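Protein argonaute (Methanocaldococcus jannaschii, PDB 5G5S) acts as a DNA-guided endonuclease that slices complementary single-stranded DNA and may defend the archaeon against invading genetic elements. Local coordinates at residues 333-338 against 384-389; 344-349 against 393-398; 206-211 against 238-243. All coordinates share one frame; numbering follows the deposited sequence.

Interaction 1: residues 333-338 against 384-389; sequences FTWIYN and RNYNKI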
loop_
_atom_site.group_PDB
_atom_site.type_symbol
_atom_site.label_atom_id
_atom_site.label_comp_id
_atom_site.label_asym_id
_atom_site.label_seq_id
_atom_site.Cartn_x
_atom_site.Cartn_y
_atom_site.Cartn_z
ATOM N N PHE A 333 16.218 -14.416 -17.372
ATOM C CA PHE A 333 16.897 -15.679 -17.071
ATOM C C PHE A 333 16.429 -16.823 -17.972
ATOM O O PHE A 333 16.418 -17.979 -17.546
ATOM C CB PHE A 333 16.752 -16.044 -15.581
ATOM C CG PHE A 333 17.336 -15.030 -14.626
ATOM C CD1 PHE A 333 18.673 -15.093 -14.252
ATOM C CD2 PHE A 333 16.543 -14.024 -14.084
ATOM C CE1 PHE A 333 19.209 -14.159 -13.358
ATOM C CE2 PHE A 333 17.081 -13.092 -13.196
ATOM C CZ PHE A 333 18.410 -13.165 -12.839
ATOM N N THR A 334 16.064 -16.513 -19.224
ATOM C CA THR A 334 15.648 -17.528 -20.193
ATOM C C THR A 334 16.839 -18.407 -20.628
ATOM O O THR A 334 16.646 -19.568 -20.997
ATOM C CB THR A 334 14.834 -16.909 -21.330
ATOM O OG1 THR A 334 15.351 -15.606 -21.611
ATOM C CG2 THR A 334 13.348 -16.810 -20.988
ATOM N N TRP A 335 18.071 -17.860 -20.488
ATOM C CA TRP A 335 19.357 -18.501 -20.763
ATOM C C TRP A 335 19.689 -19.638 -19.776
ATOM O O TRP A 335 20.652 -20.382 -19.996
ATOM C CB TRP A 335 20.492 -17.463 -20.835
ATOM C CG TRP A 335 20.547 -16.526 -19.665
ATOM C CD1 TRP A 335 19.956 -15.299 -19.568
ATOM C CD2 TRP A 335 21.226 -16.746 -18.424
ATOM N NE1 TRP A 335 20.231 -14.736 -18.342
ATOM C CE2 TRP A 335 21.006 -15.604 -17.617
ATOM C CE3 TRP A 335 22.002 -17.801 -17.908
ATOM C CZ2 TRP A 335 21.536 -15.485 -16.324
ATOM C CZ3 TRP A 335 22.520 -17.684 -16.628
ATOM C CH2 TRP A 335 22.283 -16.541 -15.848
ATOM N N ILE A 336 18.886 -19.782 -18.703
ATOM C CA ILE A 336 19.033 -20.852 -17.709
ATOM C C ILE A 336 18.666 -22.185 -18.376
ATOM O O ILE A 336 19.388 -23.160 -18.206
ATOM C CB ILE A 336 18.201 -20.546 -16.416
ATOM C CG1 ILE A 336 18.743 -19.296 -15.662
ATOM C CG2 ILE A 336 18.036 -21.769 -15.483
ATOM C CD1 ILE A 336 20.003 -19.459 -14.812
ATOM N N TYR A 337 17.577 -22.204 -19.165
ATOM C CA TYR A 337 17.116 -23.397 -19.883
ATOM C C TYR A 337 17.595 -23.364 -21.338
ATOM O O TYR A 337 18.340 -24.252 -21.747
ATOM C CB TYR A 337 15.580 -23.537 -19.806
ATOM C CG TYR A 337 15.038 -23.797 -18.414
ATOM C CD1 TYR A 337 14.793 -22.750 -17.533
ATOM C CD2 TYR A 337 14.718 -25.087 -17.998
ATOM C CE1 TYR A 337 14.285 -22.981 -16.255
ATOM C CE2 TYR A 337 14.198 -25.330 -16.725
ATOM C CZ TYR A 337 13.988 -24.273 -15.854
ATOM O OH TYR A 337 13.480 -24.501 -14.597
ATOM N N ASN A 338 17.205 -22.319 -22.096
ATOM C CA ASN A 338 17.538 -22.123 -23.508
ATOM C C ASN A 338 19.010 -21.717 -23.722
ATOM O O ASN A 338 19.434 -20.652 -23.277
ATOM C CB ASN A 338 16.572 -21.101 -24.131
ATOM C CG ASN A 338 16.456 -21.105 -25.643
ATOM O OD1 ASN A 338 17.402 -21.397 -26.387
ATOM N ND2 ASN A 338 15.293 -20.709 -26.137
ATOM N N ARG A 384 22.892 -24.902 -11.103
ATOM C CA ARG A 384 24.106 -25.273 -11.852
ATOM C C ARG A 384 24.289 -24.435 -13.123
ATOM O O ARG A 384 25.424 -24.117 -13.485
ATOM C CB ARG A 384 24.163 -26.779 -12.155
ATOM N N ASN A 385 23.167 -24.061 -13.778
ATOM C CA ASN A 385 23.151 -23.218 -14.976
ATOM C C ASN A 385 23.394 -21.765 -14.585
ATOM O O ASN A 385 23.983 -21.013 -15.364
ATOM C CB ASN A 385 21.834 -23.371 -15.747
ATOM C CG ASN A 385 21.803 -24.580 -16.660
ATOM O OD1 ASN A 385 22.241 -24.534 -17.816
ATOM N ND2 ASN A 385 21.263 -25.684 -16.173
ATOM N N TYR A 386 22.966 -21.374 -13.373
ATOM C CA TYR A 386 23.191 -20.027 -12.869
ATOM C C TYR A 386 24.644 -19.864 -12.428
ATOM O O TYR A 386 25.253 -18.846 -12.747
ATOM C CB TYR A 386 22.205 -19.664 -11.733
ATOM C CG TYR A 386 22.573 -18.391 -10.997
ATOM C CD1 TYR A 386 22.138 -17.149 -11.450
ATOM C CD2 TYR A 386 23.404 -18.423 -9.882
ATOM C CE1 TYR A 386 22.507 -15.970 -10.800
ATOM C CE2 TYR A 386 23.804 -17.253 -9.243
ATOM C CZ TYR A 386 23.333 -16.030 -9.689
ATOM O OH TYR A 386 23.705 -14.885 -9.033
ATOM N N ASN A 387 25.178 -20.848 -11.672
ATOM C CA ASN A 387 26.544 -20.852 -11.139
ATOM C C ASN A 387 27.621 -20.885 -12.214
ATOM O O ASN A 387 28.666 -20.264 -12.025
ATOM C CB ASN A 387 26.751 -21.987 -10.132
ATOM C CG ASN A 387 26.040 -21.810 -8.810
ATOM O OD1 ASN A 387 25.815 -20.694 -8.319
ATOM N ND2 ASN A 387 25.684 -22.922 -8.187
ATOM N N LYS A 388 27.377 -21.595 -13.342
ATOM C CA LYS A 388 28.325 -21.684 -14.461
ATOM C C LYS A 388 28.516 -20.319 -15.150
ATOM O O LYS A 388 29.518 -20.107 -15.833
ATOM C CB LYS A 388 27.886 -22.758 -15.469
ATOM N N ILE A 389 27.565 -19.398 -14.933
ATOM C CA ILE A 389 27.550 -18.035 -15.460
ATOM C C ILE A 389 27.937 -17.040 -14.344
ATOM O O ILE A 389 28.639 -16.075 -14.634
ATOM C CB ILE A 389 26.179 -17.739 -16.148
ATOM C CG1 ILE A 389 25.827 -18.802 -17.239
ATOM C CG2 ILE A 389 26.038 -16.295 -16.669
ATOM C CD1 ILE A 389 26.791 -18.952 -18.473
#
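Tyr386, whose CA and CB meet Ile336 across this contact, sends its hydroxyl on to Pro396, where Tyr386 OH is hydrogen-bonded to the carbonyl Pro396 O. CG of Tyr386 lies anti to the backbone N (chi1 169°), and CA and CB remain as the surface that Ile336 reaches. The Ile336 tip does the touching: its CD1 lies 3.8 Å from Tyr386 CB and just as near CA. One residue back on the helix, Asn385 presents a less comfortable neighbour, since its OD1 is 3.2 Å from Ile336 O. Both are acceptors, so this approach is probably mildly repulsive. The amide nitrogen ND2 is instead bonded to Lys381 O, one turn earlier, which ties the carboxamide down.

Trp335 supplies a second apolar surface, about as large as that of Ile336. Its CG sits between the backbone N and the carbonyl carbon (chi1 51°), and the benzo end of the indole reaches Ile389. The two side chains slide past one another in opposite directions, with Trp335 CZ3 at 3.5 Å from Ile389 CG1. At the edge of the indole, in its plane, lies the carbonyl Asn385 O, 3.8 Å from Trp335 CZ3. One ring face carries Ile336 CG1, offset toward the rim, while Ile343 and Tyr490 also touch the indole.

Here a turn of the chain leading into the Mid domain packs on the last turns of helix 372-390, which flanks the domain's four-stranded parallel sheet.

Interaction 2: residues 344-349 against 393-398; sequences YLPYDV and TELPKF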
loop_
_atom_site.group_PDB
_atom_site.type_symbol
_atom_site.label_atom_id
_atom_site.label_comp_id
_atom_site.label_asym_id
_atom_site.label_seq_id
_atom_site.Cartn_x
_atom_site.Cartn_y
_atom_site.Cartn_z
ATOM N N TYR A 344 22.026 -12.111 -20.125
ATOM C CA TYR A 344 21.933 -10.769 -19.554
ATOM C C TYR A 344 22.628 -10.694 -18.199
ATOM O O TYR A 344 22.391 -11.545 -17.329
ATOM C CB TYR A 344 20.469 -10.333 -19.428
ATOM C CG TYR A 344 19.724 -10.288 -20.743
ATOM C CD1 TYR A 344 20.110 -9.416 -21.757
ATOM C CD2 TYR A 344 18.603 -11.082 -20.957
ATOM C CE1 TYR A 344 19.412 -9.353 -22.961
ATOM C CE2 TYR A 344 17.890 -11.018 -22.152
ATOM C CZ TYR A 344 18.296 -10.150 -23.151
ATOM O OH TYR A 344 17.593 -10.079 -24.329
ATOM N N LEU A 345 23.479 -9.663 -18.019
ATOM C CA LEU A 345 24.254 -9.440 -16.795
ATOM C C LEU A 345 23.813 -8.192 -16.000
ATOM O O LEU A 345 23.281 -7.244 -16.595
ATOM C CB LEU A 345 25.769 -9.438 -17.101
ATOM C CG LEU A 345 26.358 -10.741 -17.705
ATOM C CD1 LEU A 345 27.770 -10.530 -18.157
ATOM C CD2 LEU A 345 26.311 -11.902 -16.707
ATOM N N PRO A 346 23.971 -8.188 -14.650
ATOM C CA PRO A 346 23.498 -7.041 -13.860
ATOM C C PRO A 346 24.334 -5.776 -13.978
ATOM O O PRO A 346 25.533 -5.848 -14.228
ATOM C CB PRO A 346 23.519 -7.578 -12.430
ATOM C CG PRO A 346 24.607 -8.570 -12.427
ATOM C CD PRO A 346 24.533 -9.235 -13.769
ATOM N N TYR A 347 23.689 -4.619 -13.781
ATOM C CA TYR A 347 24.319 -3.297 -13.800
ATOM C C TYR A 347 25.256 -3.101 -12.618
ATOM O O TYR A 347 26.311 -2.494 -12.790
ATOM C CB TYR A 347 23.258 -2.176 -13.807
ATOM C CG TYR A 347 23.109 -1.510 -15.153
ATOM C CD1 TYR A 347 22.378 -2.114 -16.174
ATOM C CD2 TYR A 347 23.717 -0.286 -15.419
ATOM C CE1 TYR A 347 22.264 -1.519 -17.430
ATOM C CE2 TYR A 347 23.595 0.328 -16.665
ATOM C CZ TYR A 347 22.869 -0.295 -17.669
ATOM O OH TYR A 347 22.730 0.306 -18.895
ATOM N N ASP A 348 24.864 -3.586 -11.419
ATOM C CA ASP A 348 25.663 -3.479 -10.196
ATOM C C ASP A 348 25.279 -4.531 -9.161
ATOM O O ASP A 348 24.097 -4.806 -8.960
ATOM C CB ASP A 348 25.570 -2.058 -9.583
ATOM C CG ASP A 348 26.597 -1.761 -8.500
ATOM O OD1 ASP A 348 27.794 -2.089 -8.702
ATOM O OD2 ASP A 348 26.219 -1.146 -7.476
ATOM N N VAL A 349 26.290 -5.104 -8.498
ATOM C CA VAL A 349 26.166 -6.092 -7.423
ATOM C C VAL A 349 26.825 -5.442 -6.176
ATOM O O VAL A 349 27.947 -4.935 -6.305
ATOM C CB VAL A 349 26.837 -7.448 -7.808
ATOM C CG1 VAL A 349 26.787 -8.448 -6.652
ATOM C CG2 VAL A 349 26.202 -8.051 -9.059
ATOM N N THR A 393 32.153 -13.620 -13.316
ATOM C CA THR A 393 31.314 -12.412 -13.308
ATOM C C THR A 393 31.131 -11.906 -11.863
ATOM O O THR A 393 31.439 -12.638 -10.916
ATOM C CB THR A 393 29.991 -12.590 -14.091
ATOM O OG1 THR A 393 29.508 -11.300 -14.468
ATOM C CG2 THR A 393 28.917 -13.282 -13.289
ATOM N N GLU A 394 30.607 -10.666 -11.708
ATOM C CA GLU A 394 30.345 -10.008 -10.418
ATOM C C GLU A 394 29.287 -10.729 -9.565
ATOM O O GLU A 394 29.323 -10.615 -8.339
ATOM C CB GLU A 394 29.942 -8.533 -10.619
ATOM C CG GLU A 394 31.080 -7.619 -11.048
ATOM C CD GLU A 394 30.875 -6.126 -10.845
ATOM O OE1 GLU A 394 29.707 -5.672 -10.778
ATOM O OE2 GLU A 394 31.895 -5.405 -10.755
ATOM N N LEU A 395 28.355 -11.460 -10.215
ATOM C CA LEU A 395 27.258 -12.198 -9.577
ATOM C C LEU A 395 27.729 -13.216 -8.533
ATOM O O LEU A 395 28.682 -13.958 -8.789
ATOM C CB LEU A 395 26.389 -12.918 -10.622
ATOM C CG LEU A 395 25.369 -12.093 -11.390
ATOM C CD1 LEU A 395 24.934 -12.819 -12.639
ATOM C CD2 LEU A 395 24.147 -11.767 -10.533
ATOM N N PRO A 396 27.050 -13.298 -7.365
ATOM C CA PRO A 396 27.456 -14.296 -6.358
ATOM C C PRO A 396 27.017 -15.707 -6.743
ATOM O O PRO A 396 26.104 -15.869 -7.554
ATOM C CB PRO A 396 26.744 -13.826 -5.088
ATOM C CG PRO A 396 25.525 -13.097 -5.583
ATOM C CD PRO A 396 25.885 -12.501 -6.912
ATOM N N LYS A 397 27.665 -16.723 -6.158
ATOM C CA LYS A 397 27.336 -18.125 -6.392
ATOM C C LYS A 397 26.551 -18.685 -5.205
ATOM O O LYS A 397 26.618 -18.143 -4.102
ATOM C CB LYS A 397 28.609 -18.948 -6.649
ATOM N N PHE A 398 25.787 -19.754 -5.438
ATOM C CA PHE A 398 25.016 -20.412 -4.394
ATOM C C PHE A 398 25.624 -21.800 -4.118
ATOM O O PHE A 398 25.692 -22.648 -5.021
ATOM C CB PHE A 398 23.522 -20.480 -4.770
ATOM C CG PHE A 398 22.861 -19.124 -4.909
ATOM C CD1 PHE A 398 22.330 -18.473 -3.803
ATOM C CD2 PHE A 398 22.779 -18.495 -6.145
ATOM C CE1 PHE A 398 21.733 -17.216 -3.930
ATOM C CE2 PHE A 398 22.180 -17.237 -6.269
ATOM C CZ PHE A 398 21.662 -16.608 -5.161
#
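Leu345, Pro346 and Val349, on the chain entering the Mid domain, pack against the loop that joins helix 372-390 to strand 397-407. The entering chain makes a classic beta bulge, in which Tyr347 and Asp348 both face Lys489. Before the bulge, the Pro346 ring meets the branched end of Leu395: Pro346 CG is 3.7 Å from Leu395 CD2, and Pro346 CD is 3.8 Å from Leu395 CD1. Leu345 brings both methyls to the Thr393 hydroxyl, the nearer being CD2 at 3.9 Å from Thr393 OG1.

After the bulge, both methyls of Val349 bear on Glu394. CG1, anti to the backbone N (chi1 176°), lies 3.7 Å from the carbonyl Glu394 O and also reaches Pro396 CD at 4.2 Å. CG2 meets Glu394 CB at 4.1 Å as the two side chains slide past each other.

No hydrogen bond spans the segments, so the hold between them is essentially van der Waals. Its one charged feature is unfavourable, Asp348 OD1 standing 4.6 Å from Glu394 OE1; Arg354, salt-bridged to Asp348 and weakly paired with Glu394, probably offsets that repulsion.

Interaction 3: residues 206-211 against 238-243; sequences PQKIEE and QPIMYC
Lys208 stretches across Ile240 toward the hydroxyl of Tyr242, while its helix neighbour Ile209 comes down on the other part of the contact. Beyond CG the lysine chain is extended, and its CD methylene lies over the isoleucine: Lys208 CD is 3.9 Å from Ile240 CG1 and the same distance from CG2. Side chain and side chain are inclined to each other here. Farther out, Lys208 meets Tyr242 at about a right angle, with its ammonium at the ring edge, near the ring plane. The result is a weak hydrogen bond, Lys208 NZ giving to Tyr242 OH at 3.4 Å. Asp202 is a second, long and weak, partner for this charge.

Ile240 points its CD1 between the two helix residues. That methyl is 3.9 Å from Lys208 CB and 3.8 Å from Ile209 CG1, so it is flanked by both side chains at once. The Ile209 CG1 that it meets stands anti to its own carbonyl carbon (chi1 -72°). CD1 of Ile209 reaches Gln238 as well. The two side chains cross at about a right angle, and the methyl lies over the flat carboxamide, closest to its oxygen, with Ile209 CD1 to Gln238 OE1 at 3.6 Å. Such an approach is a van der Waals contact with the amide face. Trp168, Ala251 and Pro252 also touch Gln238, and Ile234 touches Ile209.

The contact seats the start of helix 206-219 on the chain leading into strand 242-243, which pairs with strand 194-200 through Tyr242 and Leu200. Both belong to the PAZ domain, where residues 215-220, spanning the far end of the same helix, and Tyr196 on the paired strand bind the guide's 3'-end.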
loop_
_atom_site.group_PDB
_atom_site.type_symbol
_atom_site.label_atom_id
_atom_site.label_comp_id
_atom_site.label_asym_id
_atom_site.label_seq_id
_atom_site.Cartn_x
_atom_site.Cartn_y
_atom_site.Cartn_z
ATOM N N PRO A 206 -0.477 -12.401 32.247
ATOM C CA PRO A 206 -1.786 -12.693 32.864
ATOM C C PRO A 206 -2.346 -11.566 33.738
ATOM O O PRO A 206 -3.553 -11.551 33.992
ATOM C CB PRO A 206 -1.528 -13.974 33.673
ATOM C CG PRO A 206 -0.176 -14.464 33.237
ATOM C CD PRO A 206 0.576 -13.235 32.851
ATOM N N GLN A 207 -1.482 -10.626 34.189
ATOM C CA GLN A 207 -1.879 -9.471 35.006
ATOM C C GLN A 207 -2.665 -8.439 34.167
ATOM O O GLN A 207 -3.743 -8.008 34.591
ATOM C CB GLN A 207 -0.653 -8.829 35.680
ATOM N N LYS A 208 -2.130 -8.076 32.969
ATOM C CA LYS A 208 -2.719 -7.136 32.005
ATOM C C LYS A 208 -4.061 -7.646 31.452
ATOM O O LYS A 208 -4.989 -6.850 31.300
ATOM C CB LYS A 208 -1.748 -6.870 30.844
ATOM C CG LYS A 208 -0.770 -5.730 31.080
ATOM C CD LYS A 208 0.361 -5.798 30.063
ATOM C CE LYS A 208 1.263 -4.592 30.077
ATOM N NZ LYS A 208 2.187 -4.604 28.911
ATOM N N ILE A 209 -4.155 -8.969 31.151
ATOM C CA ILE A 209 -5.361 -9.635 30.632
ATOM C C ILE A 209 -6.560 -9.396 31.586
ATOM O O ILE A 209 -7.667 -9.096 31.121
ATOM C CB ILE A 209 -5.078 -11.144 30.300
ATOM C CG1 ILE A 209 -4.207 -11.322 29.030
ATOM C CG2 ILE A 209 -6.346 -12.005 30.228
ATOM C CD1 ILE A 209 -4.831 -10.908 27.647
ATOM N N GLU A 210 -6.305 -9.466 32.910
ATOM C CA GLU A 210 -7.280 -9.195 33.970
ATOM C C GLU A 210 -7.668 -7.702 33.960
ATOM O O GLU A 210 -8.858 -7.384 34.050
ATOM C CB GLU A 210 -6.693 -9.567 35.350
ATOM C CG GLU A 210 -6.666 -11.053 35.675
ATOM C CD GLU A 210 -8.010 -11.709 35.929
ATOM O OE1 GLU A 210 -8.894 -11.062 36.539
ATOM O OE2 GLU A 210 -8.170 -12.886 35.535
ATOM N N GLU A 211 -6.653 -6.798 33.840
ATOM C CA GLU A 211 -6.807 -5.336 33.814
ATOM C C GLU A 211 -7.637 -4.815 32.622
ATOM O O GLU A 211 -8.420 -3.876 32.802
ATOM C CB GLU A 211 -5.445 -4.639 33.895
ATOM N N GLN A 238 -1.921 -15.410 26.628
ATOM C CA GLN A 238 -2.296 -14.679 25.412
ATOM C C GLN A 238 -1.406 -13.431 25.257
ATOM O O GLN A 238 -1.146 -12.767 26.268
ATOM C CB GLN A 238 -3.756 -14.241 25.553
ATOM C CG GLN A 238 -4.492 -13.907 24.270
ATOM C CD GLN A 238 -5.751 -13.145 24.600
ATOM O OE1 GLN A 238 -5.854 -11.947 24.343
ATOM N NE2 GLN A 238 -6.706 -13.797 25.253
ATOM N N PRO A 239 -0.973 -13.062 24.017
ATOM C CA PRO A 239 -0.134 -11.859 23.855
ATOM C C PRO A 239 -0.872 -10.569 24.168
ATOM O O PRO A 239 -2.100 -10.544 24.140
ATOM C CB PRO A 239 0.273 -11.893 22.372
ATOM C CG PRO A 239 -0.069 -13.248 21.885
ATOM C CD PRO A 239 -1.216 -13.708 22.714
ATOM N N ILE A 240 -0.118 -9.510 24.483
ATOM C CA ILE A 240 -0.672 -8.189 24.756
ATOM C C ILE A 240 -0.469 -7.363 23.490
ATOM O O ILE A 240 0.607 -6.831 23.256
ATOM C CB ILE A 240 -0.091 -7.520 26.044
ATOM C CG1 ILE A 240 -0.059 -8.476 27.282
ATOM C CG2 ILE A 240 -0.781 -6.184 26.354
ATOM C CD1 ILE A 240 -1.404 -9.152 27.759
ATOM N N MET A 241 -1.491 -7.313 22.648
ATOM C CA MET A 241 -1.456 -6.580 21.385
ATOM C C MET A 241 -1.587 -5.071 21.626
ATOM O O MET A 241 -2.106 -4.649 22.659
ATOM C CB MET A 241 -2.594 -7.092 20.486
ATOM C CG MET A 241 -2.566 -6.571 19.068
ATOM S SD MET A 241 -3.905 -7.310 18.124
ATOM C CE MET A 241 -2.982 -8.203 17.001
ATOM N N TYR A 242 -1.098 -4.271 20.677
ATOM C CA TYR A 242 -1.200 -2.815 20.695
ATOM C C TYR A 242 -1.630 -2.345 19.314
ATOM O O TYR A 242 -1.423 -3.067 18.343
ATOM C CB TYR A 242 0.122 -2.164 21.163
ATOM C CG TYR A 242 0.294 -2.215 22.667
ATOM C CD1 TYR A 242 0.885 -3.314 23.285
ATOM C CD2 TYR A 242 -0.172 -1.184 23.478
ATOM C CE1 TYR A 242 1.011 -3.384 24.672
ATOM C CE2 TYR A 242 -0.048 -1.240 24.865
ATOM C CZ TYR A 242 0.543 -2.343 25.458
ATOM O OH TYR A 242 0.673 -2.398 26.827
ATOM N N CYS A 243 -2.273 -1.176 19.222
ATOM C CA CYS A 243 -2.746 -0.663 17.933
ATOM C C CYS A 243 -2.264 0.744 17.599
ATOM O O CYS A 243 -1.675 1.412 18.450
ATOM C CB CYS A 243 -4.262 -0.794 17.811
ATOM S SG CYS A 243 -4.848 -2.505 17.676
#

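How the interactions relate
Interaction 3 closes first along the chain and stands apart in the PAZ domain, its centre 52 Å from that of interaction 1 and 48 Å from that of interaction 2. The other two are neighbours, with centres 12 Å apart, and their segments alternate: one loop before strand 357-365 supplies both 333-338 and 344-349, while helix 372-390 and the following strand 397-407 supply the partners. They also touch directly, through Asn387 OD1 bonded to Phe398 N and through the packed rings of Tyr386 and Phe398. Interactions 1 and 2 thus join the entering chain to the Mid domain, which holds the guide's 5'-end, whereas interaction 3 belongs to the domain holding its 3'-end.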